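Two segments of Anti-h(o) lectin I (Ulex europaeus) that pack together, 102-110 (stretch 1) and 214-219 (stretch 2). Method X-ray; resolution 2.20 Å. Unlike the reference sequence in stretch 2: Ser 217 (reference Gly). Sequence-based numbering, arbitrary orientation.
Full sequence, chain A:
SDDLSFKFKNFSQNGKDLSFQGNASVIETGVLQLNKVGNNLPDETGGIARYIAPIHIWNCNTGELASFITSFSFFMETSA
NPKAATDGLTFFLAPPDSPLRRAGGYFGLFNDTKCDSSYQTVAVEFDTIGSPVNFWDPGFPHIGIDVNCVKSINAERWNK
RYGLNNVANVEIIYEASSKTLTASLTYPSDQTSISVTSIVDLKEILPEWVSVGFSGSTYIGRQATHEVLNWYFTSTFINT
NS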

# COMPACT_ATOMS: atom_id res chain seq x y z
N ARG A 102 12.40 -20.53 11.22
CA ARG A 102 12.82 -20.74 12.60
C ARG A 102 13.05 -19.46 13.40
O ARG A 102 13.67 -18.50 12.91
CB ARG A 102 14.05 -21.61 12.60
CG ARG A 102 14.45 -22.12 13.95
CD ARG A 102 15.52 -23.12 13.77
NE ARG A 102 16.10 -23.48 15.05
CZ ARG A 102 17.05 -24.39 15.20
NH1 ARG A 102 17.54 -25.05 14.15
NH2 ARG A 102 17.59 -24.55 16.39
N ALA A 103 12.52 -19.42 14.62
CA ALA A 103 12.66 -18.26 15.49
C ALA A 103 13.91 -18.35 16.40
O ALA A 103 14.94 -18.92 15.98
CB ALA A 103 11.40 -18.06 16.30
N GLY A 104 13.87 -17.79 17.60
CA GLY A 104 15.06 -17.87 18.43
C GLY A 104 16.16 -17.07 17.74
O GLY A 104 15.86 -16.04 17.13
N GLY A 105 17.41 -17.54 17.76
CA GLY A 105 18.48 -16.79 17.11
C GLY A 105 18.47 -16.71 15.59
O GLY A 105 19.36 -16.13 14.98
N TYR A 106 17.46 -17.30 14.97
CA TYR A 106 17.35 -17.28 13.52
C TYR A 106 16.33 -16.22 13.04
O TYR A 106 16.02 -16.15 11.84
CB TYR A 106 17.06 -18.69 12.99
CG TYR A 106 18.19 -19.66 13.30
CD1 TYR A 106 18.07 -20.61 14.31
CD2 TYR A 106 19.37 -19.62 12.58
CE1 TYR A 106 19.10 -21.50 14.58
CE2 TYR A 106 20.42 -20.51 12.86
CZ TYR A 106 20.27 -21.45 13.85
OH TYR A 106 21.28 -22.35 14.09
N PHE A 107 15.77 -15.47 14.00
CA PHE A 107 14.80 -14.39 13.76
C PHE A 107 13.55 -14.64 12.93
O PHE A 107 12.90 -13.66 12.49
CB PHE A 107 15.51 -13.18 13.11
CG PHE A 107 16.69 -12.68 13.88
CD1 PHE A 107 17.99 -12.90 13.41
CD2 PHE A 107 16.52 -11.99 15.07
CE1 PHE A 107 19.10 -12.44 14.12
CE2 PHE A 107 17.63 -11.53 15.79
CZ PHE A 107 18.92 -11.76 15.30
N GLY A 108 13.22 -15.91 12.70
CA GLY A 108 12.06 -16.24 11.91
C GLY A 108 12.31 -16.10 10.41
O GLY A 108 11.42 -16.36 9.60
N LEU A 109 13.54 -15.75 10.03
CA LEU A 109 13.90 -15.57 8.62
C LEU A 109 14.64 -16.73 7.97
O LEU A 109 14.57 -16.91 6.74
CB LEU A 109 14.77 -14.31 8.47
CG LEU A 109 14.24 -12.98 9.01
CD1 LEU A 109 15.32 -11.90 8.84
CD2 LEU A 109 12.96 -12.61 8.28
N PHE A 110 15.38 -17.49 8.77
CA PHE A 110 16.17 -18.64 8.29
C PHE A 110 15.86 -20.00 8.97
O PHE A 110 15.27 -20.04 10.05
CB PHE A 110 17.67 -18.31 8.44
CG PHE A 110 18.05 -16.92 7.96
CD1 PHE A 110 18.19 -16.66 6.61
CD2 PHE A 110 18.24 -15.89 8.86
CE1 PHE A 110 18.51 -15.38 6.17
CE2 PHE A 110 18.56 -14.61 8.42
CZ PHE A 110 18.70 -14.36 7.08
N PHE A 214 9.09 -6.20 9.73
CA PHE A 214 9.95 -6.48 10.86
C PHE A 214 9.71 -7.89 11.40
O PHE A 214 8.66 -8.50 11.15
CB PHE A 214 9.64 -5.54 12.05
CG PHE A 214 9.61 -4.04 11.73
CD1 PHE A 214 8.42 -3.41 11.35
CD2 PHE A 214 10.75 -3.26 11.88
CE1 PHE A 214 8.37 -2.04 11.14
CE2 PHE A 214 10.70 -1.89 11.67
CZ PHE A 214 9.51 -1.28 11.30
N SER A 215 10.65 -8.36 12.20
CA SER A 215 10.57 -9.68 12.82
C SER A 215 11.20 -9.49 14.21
O SER A 215 12.06 -8.61 14.41
CB SER A 215 11.31 -10.76 12.00
OG SER A 215 12.69 -10.90 12.33
N GLY A 216 10.71 -10.25 15.19
CA GLY A 216 11.23 -10.16 16.54
C GLY A 216 11.17 -11.57 17.10
O GLY A 216 10.27 -12.32 16.73
N SER A 217 12.12 -11.94 17.96
CA SER A 217 12.11 -13.28 18.52
C SER A 217 12.89 -13.36 19.82
O SER A 217 13.64 -12.45 20.16
CB SER A 217 12.62 -14.31 17.50
OG SER A 217 13.97 -14.08 17.21
N THR A 218 12.66 -14.45 20.56
CA THR A 218 13.30 -14.70 21.84
C THR A 218 13.39 -16.22 22.15
O THR A 218 12.90 -17.05 21.37
CB THR A 218 12.56 -13.94 22.95
OG1 THR A 218 13.37 -13.88 24.13
CG2 THR A 218 11.21 -14.60 23.24
N TYR A 219 13.99 -16.57 23.28
CA TYR A 219 14.15 -17.98 23.66
C TYR A 219 13.74 -18.19 25.14
O TYR A 219 13.82 -17.22 25.91
CB TYR A 219 15.62 -18.30 23.47
CG TYR A 219 15.98 -19.73 23.64
CD1 TYR A 219 16.71 -20.15 24.75
CD2 TYR A 219 15.58 -20.67 22.70
CE1 TYR A 219 17.03 -21.45 24.92
CE2 TYR A 219 15.90 -21.99 22.86
CZ TYR A 219 16.62 -22.38 23.98
OH TYR A 219 16.96 -23.69 24.16

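Stretch 2 is extended throughout: residues 214-219 belong to a strand that begins earlier in the chain, with phi between -158° and -133° and psi between 147° and 178°. Stretch 1 is a compact loop with a 3-10 segment at Gly 105 and Tyr 106, held by its own backbone hydrogen bonds. Gly 108 N donates to Arg 102 O at 2.6 Å, Tyr 106 N to Ala 103 O at 3.2 Å, Phe 107 N to Gly 104 O at 3.2 Å, and Leu 109 N to Tyr 106 O at 3.1 Å; a weak bond from Arg 102 N to Phe 110 O, 3.1 Å, links the two ends. The backbones come closest at Gly 104 and Thr 218, whose CA atoms are 5.0 Å apart, yet no backbone-to-backbone hydrogen bond joins the stretches. The contact is modest, burying 280 Å² summed over both sides.

The alternation of the strand decides which side chains take part. Ser 215 and Ser 217 direct their CA-to-CB bonds toward the loop, while those of Phe 214 and Thr 218 point away. Both cross-stretch hydrogen bonds follow from this arrangement: Ser 217 OG donates to Gly 104 O at 2.7 Å, and Ser 215 OG donates to Phe 107 O at 2.8 Å. Each serine has chi1 in the p well (65° and 89°), which places its hydroxyl within bonding range of a loop carbonyl. Gly 104 O therefore accepts twice, from Phe 107 N inside the loop and from Ser 217 OG across the interface, so the same atom serves the turn and its attachment to the strand.

Ser 217, which differs from the reference glycine, has the largest covered area of any residue here, 70 Å². Its CB lies 4.1 Å from Ala 103 CB, a nonpolar contact, and its OG is 3.6 Å from Phe 107 CA and 3.9 Å from Phe 107 CD2. The hydroxyl approaches that ring obliquely. Around Ser 215 OG, Phe 107 CB at 3.7 Å and Leu 109 CG at 4.2 Å add carbon contacts; the CA-to-CB bond of Leu 109 points sideways, but the end of its side chain comes nearer.

Glycine suits two loop positions by conformation: Gly 104 (phi 65°, psi -141°) and Gly 108 (phi 79°, psi 2°) both have positive phi. At Gly 104 the backbone itself packs against the strand, with its CA 3.7 Å from Thr 218 O.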